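Local structure of maleylacetoacetate isomerase (Anaeromyxobacter dehalogenans, 4IGJ) at residues R26-W31 / R53-L58; R32-W37 / L194-R199; R161-L166 / E205-L210. The protein probably catalyses the glutathione-dependent isomerisation of maleylacetoacetate, as a zeta-class member of the glutathione S-transferase superfamily. All coordinates share one frame; numbering follows the deposited sequence.

The three contacts run from the N-terminal sheet to helices 150-171 and 208-218 of the C-terminal domain. Interaction 1 is partly buried and rests on parallel strand pairing, with aromatic rings packed on aliphatic chains beside it. Interaction 2 joins the two domains, mixing an arginine-tyrosine hydrogen bond and a bound sulfate with an edge-to-face aromatic pair; it touches interaction 1 where W31 meets Y195 and S29 meets A36. Interaction 3 is a buried contact within the C-terminal domain, apolar in its side chains. Helix 185-199 links the last two: L194 and A197, on interaction 2's segment, pack against L163 of interaction 3. Interactions 1 and 3 do not touch, their centres about 29 Å apart.

Interaction 1. Residues R26-W31 / R53-L58; sequences RLYSYW and RAVDLL
Y28 and S29 pair with R53 and A54 as parallel neighbours, joining the first two strands of the thioredoxin-like N-terminal domain across its beta-alpha-beta crossover. The backbone bonds alternate: R53 N donates to L27 O (2.9 Å), S29 N to R53 O (3.0 Å) and V55 N to S29 O (2.8 Å), the last carrying the pairing just past the end of strand 51-54. CA-H...O contacts from Y28 to R53 O and from A54 to S29 O fill in between them.

On the sheet face that bears Y28 and R53, the arginine lies across the phenol: its CB sits over the ring, 4.2 Å from the centroid, while CD and NE run past CD1 and CE1 near the rim. The bend at chi2 (-73°) turns the R53 chain forward along the strand, and its NH1 reaches A54 O at 2.7 Å. V55 CG2 meets the same ring at its edge, 3.9 Å from Y28 CD1.

Beyond the strands, the Y30 ring is sandwiched. L57 CB stands almost squarely over its centre, 4.0 Å from the centroid, and W31 CD1 covers the opposite face nearer the rim. CG of Y30 lies anti to the backbone N (chi1 175°), which carries the ring over the 55-58 turn.

Helix 34-45 covers the other face of the sheet, touching L27 and S29, and its R40 bonds S29 OG. Strand 78-82 flanks 24-29 on the side away from 51-54, and V55 packs on V76, a glutathione-binding residue.

Interaction 2. Residues R32-W37 / L194-R199; sequences RSSSAW and LYNARR. With SO4 (sulfate ion), chain C.
R32 and Y195 make the one direct hydrogen bond between the segments: R32 NE donates to Y195 OH at 3.0 Å, nearly straight at 169°. The hydroxyl lies in the guanidinium plane, at its edge. R199 comes over a face of the same group, its NE 3.2 Å from R32 CZ, with the two guanidinium planes 68° apart. Two probably cationic groups so close would be expected to repel; R32 NH2 also donates to T241 O, which helps to hold its guanidinium in place.

The aromatic pair is T-shaped. W37 presents the edge of its six-membered ring to the face of Y195, planes at 82° and centroids 5.0 Å apart, and CZ3 comes within 3.3 Å of Y195 CG. Both side chains leave with CG anti to the backbone N, which sets their rings in the space between the helices.

A sulfate, probably from the crystallisation liquor, bridges the segments at the start of helix 34-45. S34 binds it twice, N to O3 and OG to O2, both at 2.8 Å, while N196 ND2 adds a weak bond to O2. Q132 and Q135 also bind the anion, and Q135 OE1 accepts from N196 ND2. S33 caps the helix, its OG accepting from A36 N.

S35 belongs to one glutathione-binding site and Q132, near S34, to a second, so the contact borders both. It joins the domains, helix 34-45 lying against helix 185-199, where W37 also packs on V191 and P192, and helix 150-171 backs L194 and A197.

Interaction 3. Residues R161-L166 / E205-L210; sequences RGLAAL and EPYPTL
Chi1 of Y207 (-36°) lays the phenol beneath L163 CB, while chi1 of L163 (-66°) helps put its CD1 over the same face. L163 CB stands over the middle of the Y207 ring, 3.8 Å from the centroid and 11° off its normal. L163 CD1 lies toward the rim, 3.9 Å from Y207 CE2, and P206 CB covers the opposite face, holding the ring between the leucine and its own chain neighbour. At the rim, Y207 CE1 approaches A164 N (3.6 Å).

L210 pushes CD1 into the angle between L163 and L166, 3.5 Å from L163 O and 3.9 Å from L166 CB. The side-chain packing is apolar, though it also runs against backbone atoms of helix 150-171. An alanine in place of Y207 would probably open a gap over L163 CB and leave the turn before helix 208-218 less firmly seated.

The contact packs the N-cap of helix 208-218 (Y207) onto helix 150-171 within the all-helical C-terminal domain of the glutathione transferase fold, and E167 ties that helix down through L210 N and T209 OG1. Helix 185-199 lies beside both, with L190 touching L166 and L210, while helix 114-128 contacts L166.

Interaction 1. Residues R26-W31 / R53-L58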
loop_
_atom_site.group_PDB
_atom_site.type_symbol
_atom_site.label_atom_id
_atom_site.label_comp_id
_atom_site.label_asym_id
_atom_site.label_seq_id
_atom_site.Cartn_x
_atom_site.Cartn_y
_atom_site.Cartn_z
ATOM N N ARG A 26 -22.532 3.313 0.860
ATOM C CA ARG A 26 -22.565 3.818 -0.506
ATOM C C ARG A 26 -21.141 3.895 -1.053
ATOM O O ARG A 26 -20.283 4.586 -0.489
ATOM C CB ARG A 26 -23.234 5.193 -0.533
ATOM C CG ARG A 26 -23.006 5.989 -1.811
ATOM C CD ARG A 26 -23.498 7.412 -1.629
ATOM N NE ARG A 26 -24.880 7.559 -2.064
ATOM C CZ ARG A 26 -25.272 8.441 -2.978
ATOM N NH1 ARG A 26 -26.546 8.518 -3.331
ATOM N NH2 ARG A 26 -24.387 9.254 -3.534
ATOM N N LEU A 27 -20.892 3.201 -2.156
ATOM C CA LEU A 27 -19.552 3.161 -2.724
ATOM C C LEU A 27 -19.425 4.053 -3.943
ATOM O O LEU A 27 -20.135 3.856 -4.933
ATOM C CB LEU A 27 -19.186 1.732 -3.115
ATOM C CG LEU A 27 -17.778 1.589 -3.684
ATOM C CD1 LEU A 27 -16.726 1.879 -2.610
ATOM C CD2 LEU A 27 -17.594 0.216 -4.291
ATOM N N TYR A 28 -18.517 5.020 -3.869
ATOM C CA TYR A 28 -18.146 5.824 -5.033
ATOM C C TYR A 28 -17.152 5.019 -5.858
ATOM O O TYR A 28 -16.031 4.757 -5.414
ATOM C CB TYR A 28 -17.535 7.153 -4.589
ATOM C CG TYR A 28 -18.544 8.089 -3.973
ATOM C CD1 TYR A 28 -19.096 9.124 -4.717
ATOM C CD2 TYR A 28 -18.965 7.929 -2.655
ATOM C CE1 TYR A 28 -20.028 9.981 -4.166
ATOM C CE2 TYR A 28 -19.900 8.787 -2.095
ATOM C CZ TYR A 28 -20.425 9.812 -2.858
ATOM O OH TYR A 28 -21.357 10.667 -2.308
ATOM N N SER A 29 -17.577 4.615 -7.053
ATOM C CA SER A 29 -16.852 3.637 -7.851
ATOM C C SER A 29 -16.868 4.047 -9.315
ATOM O O SER A 29 -17.806 4.709 -9.773
ATOM C CB SER A 29 -17.509 2.260 -7.704
ATOM O OG SER A 29 -16.948 1.288 -8.571
ATOM N N TYR A 30 -15.814 3.660 -10.026
ATOM C CA TYR A 30 -15.759 3.713 -11.487
ATOM C C TYR A 30 -15.632 2.266 -11.941
ATOM O O TYR A 30 -14.886 1.489 -11.335
ATOM C CB TYR A 30 -14.537 4.532 -11.914
ATOM C CG TYR A 30 -14.254 4.590 -13.405
ATOM C CD1 TYR A 30 -15.152 5.179 -14.285
ATOM C CD2 TYR A 30 -13.062 4.097 -13.914
ATOM C CE1 TYR A 30 -14.883 5.238 -15.640
ATOM C CE2 TYR A 30 -12.780 4.154 -15.261
ATOM C CZ TYR A 30 -13.692 4.728 -16.116
ATOM O OH TYR A 30 -13.401 4.781 -17.462
ATOM N N TRP A 31 -16.350 1.882 -12.999
ATOM C CA TRP A 31 -16.447 0.466 -13.366
ATOM C C TRP A 31 -15.073 -0.177 -13.538
ATOM O O TRP A 31 -14.857 -1.317 -13.116
ATOM C CB TRP A 31 -17.300 0.281 -14.639
ATOM C CG TRP A 31 -16.651 0.844 -15.872
ATOM C CD1 TRP A 31 -16.556 2.156 -16.217
ATOM C CD2 TRP A 31 -15.999 0.103 -16.912
ATOM N NE1 TRP A 31 -15.885 2.285 -17.416
ATOM C CE2 TRP A 31 -15.519 1.040 -17.854
ATOM C CE3 TRP A 31 -15.769 -1.258 -17.136
ATOM C CZ2 TRP A 31 -14.830 0.660 -19.009
ATOM C CZ3 TRP A 31 -15.092 -1.637 -18.284
ATOM C CH2 TRP A 31 -14.627 -0.678 -19.207
ATOM N N ARG A 53 -22.511 4.516 -6.432
ATOM C CA ARG A 53 -22.484 5.883 -6.945
ATOM C C ARG A 53 -21.361 5.967 -7.965
ATOM O O ARG A 53 -20.176 5.943 -7.614
ATOM C CB ARG A 53 -22.261 6.904 -5.822
ATOM C CG ARG A 53 -22.627 8.373 -6.180
ATOM C CD ARG A 53 -21.641 9.060 -7.142
ATOM N NE ARG A 53 -21.767 10.519 -7.131
ATOM C CZ ARG A 53 -21.151 11.332 -7.987
ATOM N NH1 ARG A 53 -20.364 10.837 -8.931
ATOM N NH2 ARG A 53 -21.326 12.645 -7.902
ATOM N N ALA A 54 -21.737 6.075 -9.234
ATOM C CA ALA A 54 -20.767 6.103 -10.312
ATOM C C ALA A 54 -19.996 7.413 -10.341
ATOM O O ALA A 54 -20.574 8.499 -10.206
ATOM C CB ALA A 54 -21.459 5.864 -11.653
ATOM N N VAL A 55 -18.686 7.304 -10.516
ATOM C CA VAL A 55 -17.837 8.463 -10.724
ATOM C C VAL A 55 -17.154 8.260 -12.062
ATOM O O VAL A 55 -16.337 7.359 -12.217
ATOM C CB VAL A 55 -16.789 8.605 -9.601
ATOM C CG1 VAL A 55 -15.831 9.756 -9.902
ATOM C CG2 VAL A 55 -17.468 8.799 -8.250
ATOM N N ASP A 56 -17.524 9.074 -13.049
ATOM C CA ASP A 56 -16.987 8.912 -14.396
ATOM C C ASP A 56 -15.588 9.503 -14.470
ATOM O O ASP A 56 -15.413 10.692 -14.756
ATOM C CB ASP A 56 -17.910 9.571 -15.422
ATOM C CG ASP A 56 -17.608 9.142 -16.848
ATOM O OD1 ASP A 56 -16.464 8.730 -17.126
ATOM O OD2 ASP A 56 -18.522 9.236 -17.699
ATOM N N LEU A 57 -14.587 8.671 -14.210
ATOM C CA LEU A 57 -13.208 9.139 -14.197
ATOM C C LEU A 57 -12.740 9.582 -15.577
ATOM O O LEU A 57 -11.874 10.446 -15.687
ATOM C CB LEU A 57 -12.275 8.070 -13.624
ATOM C CG LEU A 57 -12.426 7.808 -12.125
ATOM C CD1 LEU A 57 -11.470 6.718 -11.672
ATOM C CD2 LEU A 57 -12.184 9.096 -11.339
ATOM N N LEU A 58 -13.311 8.998 -16.627
ATOM C CA LEU A 58 -12.908 9.371 -17.984
ATOM C C LEU A 58 -13.459 10.733 -18.399
ATOM O O LEU A 58 -12.735 11.548 -18.964
ATOM C CB LEU A 58 -13.304 8.302 -19.001
ATOM C CG LEU A 58 -12.696 8.490 -20.392
ATOM C CD1 LEU A 58 -11.180 8.695 -20.299
ATOM C CD2 LEU A 58 -13.028 7.305 -21.286
#

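Interaction 2. Residues R32-W37 / L194-R199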
loop_
_atom_site.group_PDB
_atom_site.type_symbol
_atom_site.label_atom_id
_atom_site.label_comp_id
_atom_site.label_asym_id
_atom_site.label_seq_id
_atom_site.Cartn_x
_atom_site.Cartn_y
_atom_site.Cartn_z
ATOM N N ARG A 32 -14.131 0.570 -14.100
ATOM C CA ARG A 32 -12.840 -0.013 -14.443
ATOM C C ARG A 32 -11.722 0.257 -13.438
ATOM O O ARG A 32 -10.590 -0.192 -13.635
ATOM C CB ARG A 32 -12.404 0.446 -15.829
ATOM C CG ARG A 32 -11.660 -0.624 -16.582
ATOM C CD ARG A 32 -11.272 -0.138 -17.956
ATOM N NE ARG A 32 -11.206 -1.240 -18.903
ATOM C CZ ARG A 32 -11.023 -1.079 -20.207
ATOM N NH1 ARG A 32 -10.976 -2.132 -21.011
ATOM N NH2 ARG A 32 -10.886 0.141 -20.703
ATOM N N SER A 33 -12.030 0.981 -12.369
ATOM C CA SER A 33 -11.020 1.301 -11.348
ATOM C C SER A 33 -10.590 0.059 -10.570
ATOM O O SER A 33 -11.416 -0.584 -9.918
ATOM C CB SER A 33 -11.587 2.332 -10.366
ATOM O OG SER A 33 -10.806 2.395 -9.180
ATOM N N SER A 34 -9.307 -0.292 -10.621
ATOM C CA SER A 34 -8.864 -1.486 -9.905
ATOM C C SER A 34 -8.956 -1.279 -8.398
ATOM O O SER A 34 -9.291 -2.205 -7.660
ATOM C CB SER A 34 -7.454 -1.924 -10.330
ATOM O OG SER A 34 -6.459 -1.060 -9.821
ATOM N N SER A 35 -8.688 -0.063 -7.941
ATOM C CA SER A 35 -8.795 0.217 -6.519
ATOM C C SER A 35 -10.234 0.057 -6.031
ATOM O O SER A 35 -10.469 -0.524 -4.959
ATOM C CB SER A 35 -8.239 1.597 -6.175
ATOM O OG SER A 35 -8.246 1.793 -4.769
ATOM N N ALA A 36 -11.196 0.533 -6.820
ATOM C CA ALA A 36 -12.602 0.393 -6.449
ATOM C C ALA A 36 -13.028 -1.063 -6.510
ATOM O O ALA A 36 -13.807 -1.522 -5.675
ATOM C CB ALA A 36 -13.496 1.243 -7.348
ATOM N N TRP A 37 -12.510 -1.793 -7.492
ATOM C CA TRP A 37 -12.822 -3.206 -7.640
ATOM C C TRP A 37 -12.430 -3.989 -6.377
ATOM O O TRP A 37 -13.177 -4.861 -5.939
ATOM C CB TRP A 37 -12.115 -3.729 -8.896
ATOM C CG TRP A 37 -12.392 -5.138 -9.354
ATOM C CD1 TRP A 37 -13.098 -6.126 -8.717
ATOM C CD2 TRP A 37 -11.931 -5.702 -10.578
ATOM N NE1 TRP A 37 -13.093 -7.269 -9.480
ATOM C CE2 TRP A 37 -12.381 -7.030 -10.631
ATOM C CE3 TRP A 37 -11.172 -5.201 -11.638
ATOM C CZ2 TRP A 37 -12.097 -7.870 -11.713
ATOM C CZ3 TRP A 37 -10.885 -6.022 -12.694
ATOM C CH2 TRP A 37 -11.348 -7.344 -12.737
ATOM N N LEU A 194 -4.478 -8.647 -12.296
ATOM C CA LEU A 194 -4.355 -9.534 -13.460
ATOM C C LEU A 194 -5.202 -9.026 -14.622
ATOM O O LEU A 194 -4.783 -9.118 -15.776
ATOM C CB LEU A 194 -4.745 -10.968 -13.104
ATOM C CG LEU A 194 -3.802 -11.704 -12.164
ATOM C CD1 LEU A 194 -4.418 -13.027 -11.760
ATOM C CD2 LEU A 194 -2.442 -11.916 -12.820
ATOM N N TYR A 195 -6.371 -8.467 -14.329
ATOM C CA TYR A 195 -7.186 -7.842 -15.364
ATOM C C TYR A 195 -6.408 -6.690 -16.013
ATOM O O TYR A 195 -6.422 -6.530 -17.238
ATOM C CB TYR A 195 -8.498 -7.354 -14.751
ATOM C CG TYR A 195 -9.394 -6.484 -15.624
ATOM C CD1 TYR A 195 -10.522 -7.011 -16.240
ATOM C CD2 TYR A 195 -9.150 -5.123 -15.764
ATOM C CE1 TYR A 195 -11.355 -6.194 -17.008
ATOM C CE2 TYR A 195 -9.967 -4.316 -16.528
ATOM C CZ TYR A 195 -11.067 -4.853 -17.141
ATOM O OH TYR A 195 -11.884 -4.027 -17.894
ATOM N N ASN A 196 -5.713 -5.889 -15.213
ATOM C CA ASN A 196 -4.932 -4.794 -15.781
ATOM C C ASN A 196 -3.751 -5.303 -16.603
ATOM O O ASN A 196 -3.428 -4.726 -17.643
ATOM C CB ASN A 196 -4.483 -3.820 -14.683
ATOM C CG ASN A 196 -5.592 -2.883 -14.241
ATOM O OD1 ASN A 196 -6.739 -3.015 -14.660
ATOM N ND2 ASN A 196 -5.253 -1.939 -13.370
ATOM N N ALA A 197 -3.128 -6.389 -16.154
ATOM C CA ALA A 197 -2.053 -7.035 -16.901
ATOM C C ALA A 197 -2.536 -7.399 -18.299
ATOM O O ALA A 197 -1.852 -7.124 -19.288
ATOM C CB ALA A 197 -1.558 -8.275 -16.182
ATOM N N ARG A 198 -3.721 -8.000 -18.378
ATOM C CA ARG A 198 -4.289 -8.389 -19.669
ATOM C C ARG A 198 -4.571 -7.165 -20.529
ATOM O O ARG A 198 -4.246 -7.147 -21.714
ATOM C CB ARG A 198 -5.555 -9.234 -19.475
ATOM C CG ARG A 198 -5.278 -10.599 -18.869
ATOM C CD ARG A 198 -6.532 -11.440 -18.736
ATOM N NE ARG A 198 -6.308 -12.571 -17.841
ATOM C CZ ARG A 198 -6.716 -12.613 -16.576
ATOM N NH1 ARG A 198 -7.395 -11.598 -16.066
ATOM N NH2 ARG A 198 -6.459 -13.682 -15.830
ATOM N N ARG A 199 -5.149 -6.132 -19.924
ATOM C CA ARG A 199 -5.447 -4.874 -20.601
ATOM C C ARG A 199 -4.211 -4.357 -21.339
ATOM O O ARG A 199 -4.302 -3.889 -22.480
ATOM C CB ARG A 199 -5.903 -3.850 -19.561
ATOM C CG ARG A 199 -6.429 -2.542 -20.100
ATOM C CD ARG A 199 -7.400 -1.945 -19.083
ATOM N NE ARG A 199 -7.966 -0.675 -19.516
ATOM C CZ ARG A 199 -7.396 0.506 -19.301
ATOM N NH1 ARG A 199 -6.233 0.584 -18.665
ATOM N NH2 ARG A 199 -7.985 1.610 -19.732
HETATM S S SO4 C . -6.200 1.451 -12.531
HETATM O O1 SO4 C . -5.782 1.104 -13.877
HETATM O O2 SO4 C . -5.343 0.761 -11.573
HETATM O O3 SO4 C . -7.585 1.044 -12.368
HETATM O O4 SO4 C . -6.109 2.891 -12.354
#

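Interaction 3. Residues R161-L166 / E205-L210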
loop_
_atom_site.group_PDB
_atom_site.type_symbol
_atom_site.label_atom_id
_atom_site.label_comp_id
_atom_site.label_asym_id
_atom_site.label_seq_id
_atom_site.Cartn_x
_atom_site.Cartn_y
_atom_site.Cartn_z
ATOM N N ARG A 161 7.049 -7.246 -13.244
ATOM C CA ARG A 161 7.906 -7.254 -12.064
ATOM C C ARG A 161 7.111 -7.606 -10.808
ATOM O O ARG A 161 7.526 -8.458 -10.010
ATOM C CB ARG A 161 8.570 -5.886 -11.902
ATOM C CG ARG A 161 9.384 -5.741 -10.639
ATOM C CD ARG A 161 10.326 -4.556 -10.730
ATOM N NE ARG A 161 11.387 -4.659 -9.740
ATOM C CZ ARG A 161 12.588 -5.162 -9.997
ATOM N NH1 ARG A 161 12.880 -5.594 -11.217
ATOM N NH2 ARG A 161 13.500 -5.226 -9.039
ATOM N N GLY A 162 5.966 -6.951 -10.641
ATOM C CA GLY A 162 5.084 -7.217 -9.518
ATOM C C GLY A 162 4.504 -8.625 -9.503
ATOM O O GLY A 162 4.460 -9.269 -8.461
ATOM N N LEU A 163 4.052 -9.107 -10.655
ATOM C CA LEU A 163 3.437 -10.427 -10.733
ATOM C C LEU A 163 4.441 -11.558 -10.500
ATOM O O LEU A 163 4.091 -12.601 -9.951
ATOM C CB LEU A 163 2.731 -10.613 -12.080
ATOM C CG LEU A 163 1.515 -9.718 -12.337
ATOM C CD1 LEU A 163 0.863 -10.111 -13.648
ATOM C CD2 LEU A 163 0.518 -9.794 -11.175
ATOM N N ALA A 164 5.680 -11.345 -10.933
ATOM C CA ALA A 164 6.745 -12.325 -10.730
ATOM C C ALA A 164 6.978 -12.534 -9.237
ATOM O O ALA A 164 7.090 -13.668 -8.772
ATOM C CB ALA A 164 8.026 -11.874 -11.426
ATOM N N ALA A 165 7.038 -11.433 -8.493
ATOM C CA ALA A 165 7.188 -11.488 -7.042
ATOM C C ALA A 165 5.997 -12.177 -6.391
ATOM O O ALA A 165 6.162 -12.997 -5.486
ATOM C CB ALA A 165 7.366 -10.089 -6.471
ATOM N N LEU A 166 4.794 -11.831 -6.847
ATOM C CA LEU A 166 3.581 -12.440 -6.324
ATOM C C LEU A 166 3.544 -13.936 -6.580
ATOM O O LEU A 166 3.216 -14.713 -5.690
ATOM C CB LEU A 166 2.345 -11.812 -6.957
ATOM C CG LEU A 166 1.752 -10.597 -6.262
ATOM C CD1 LEU A 166 0.459 -10.218 -6.947
ATOM C CD2 LEU A 166 1.518 -10.893 -4.780
ATOM N N GLU A 205 1.581 -16.276 -19.105
ATOM C CA GLU A 205 2.146 -17.625 -19.043
ATOM C C GLU A 205 3.185 -17.850 -17.916
ATOM O O GLU A 205 3.185 -18.913 -17.293
ATOM C CB GLU A 205 2.691 -18.049 -20.418
ATOM C CG GLU A 205 3.170 -19.488 -20.486
ATOM C CD GLU A 205 4.605 -19.639 -20.027
ATOM O OE1 GLU A 205 5.378 -18.670 -20.177
ATOM O OE2 GLU A 205 4.960 -20.720 -19.508
ATOM N N PRO A 206 4.066 -16.860 -17.644
ATOM C CA PRO A 206 5.047 -17.074 -16.569
ATOM C C PRO A 206 4.475 -17.117 -15.150
ATOM O O PRO A 206 5.244 -17.335 -14.211
ATOM C CB PRO A 206 5.970 -15.856 -16.690
ATOM C CG PRO A 206 5.827 -15.395 -18.088
ATOM C CD PRO A 206 4.402 -15.669 -18.448
ATOM N N TYR A 207 3.170 -16.906 -14.990
ATOM C CA TYR A 207 2.564 -16.881 -13.658
ATOM C C TYR A 207 1.479 -17.945 -13.489
ATOM O O TYR A 207 0.313 -17.623 -13.269
ATOM C CB TYR A 207 1.995 -15.483 -13.367
ATOM C CG TYR A 207 2.844 -14.376 -13.944
ATOM C CD1 TYR A 207 4.089 -14.078 -13.404
ATOM C CD2 TYR A 207 2.410 -13.642 -15.044
ATOM C CE1 TYR A 207 4.881 -13.076 -13.940
ATOM C CE2 TYR A 207 3.192 -12.638 -15.587
ATOM C CZ TYR A 207 4.429 -12.360 -15.031
ATOM O OH TYR A 207 5.220 -11.364 -15.558
ATOM N N PRO A 208 1.862 -19.232 -13.565
ATOM C CA PRO A 208 0.838 -20.282 -13.570
ATOM C C PRO A 208 0.054 -20.397 -12.264
ATOM O O PRO A 208 -1.128 -20.725 -12.318
ATOM C CB PRO A 208 1.647 -21.563 -13.829
ATOM C CG PRO A 208 3.009 -21.257 -13.339
ATOM C CD PRO A 208 3.225 -19.791 -13.619
ATOM N N THR A 209 0.687 -20.139 -11.122
ATOM C CA THR A 209 -0.033 -20.179 -9.853
ATOM C C THR A 209 -1.075 -19.057 -9.800
ATOM O O THR A 209 -2.219 -19.276 -9.400
ATOM C CB THR A 209 0.903 -20.083 -8.642
ATOM O OG1 THR A 209 1.972 -21.028 -8.786
ATOM C CG2 THR A 209 0.142 -20.374 -7.350
ATOM N N LEU A 210 -0.682 -17.863 -10.231
ATOM C CA LEU A 210 -1.605 -16.729 -10.230
ATOM C C LEU A 210 -2.789 -16.968 -11.169
ATOM O O LEU A 210 -3.914 -16.581 -10.861
ATOM C CB LEU A 210 -0.881 -15.436 -10.609
ATOM C CG LEU A 210 0.289 -15.005 -9.724
ATOM C CD1 LEU A 210 0.766 -13.607 -10.084
ATOM C CD2 LEU A 210 -0.073 -15.091 -8.246
#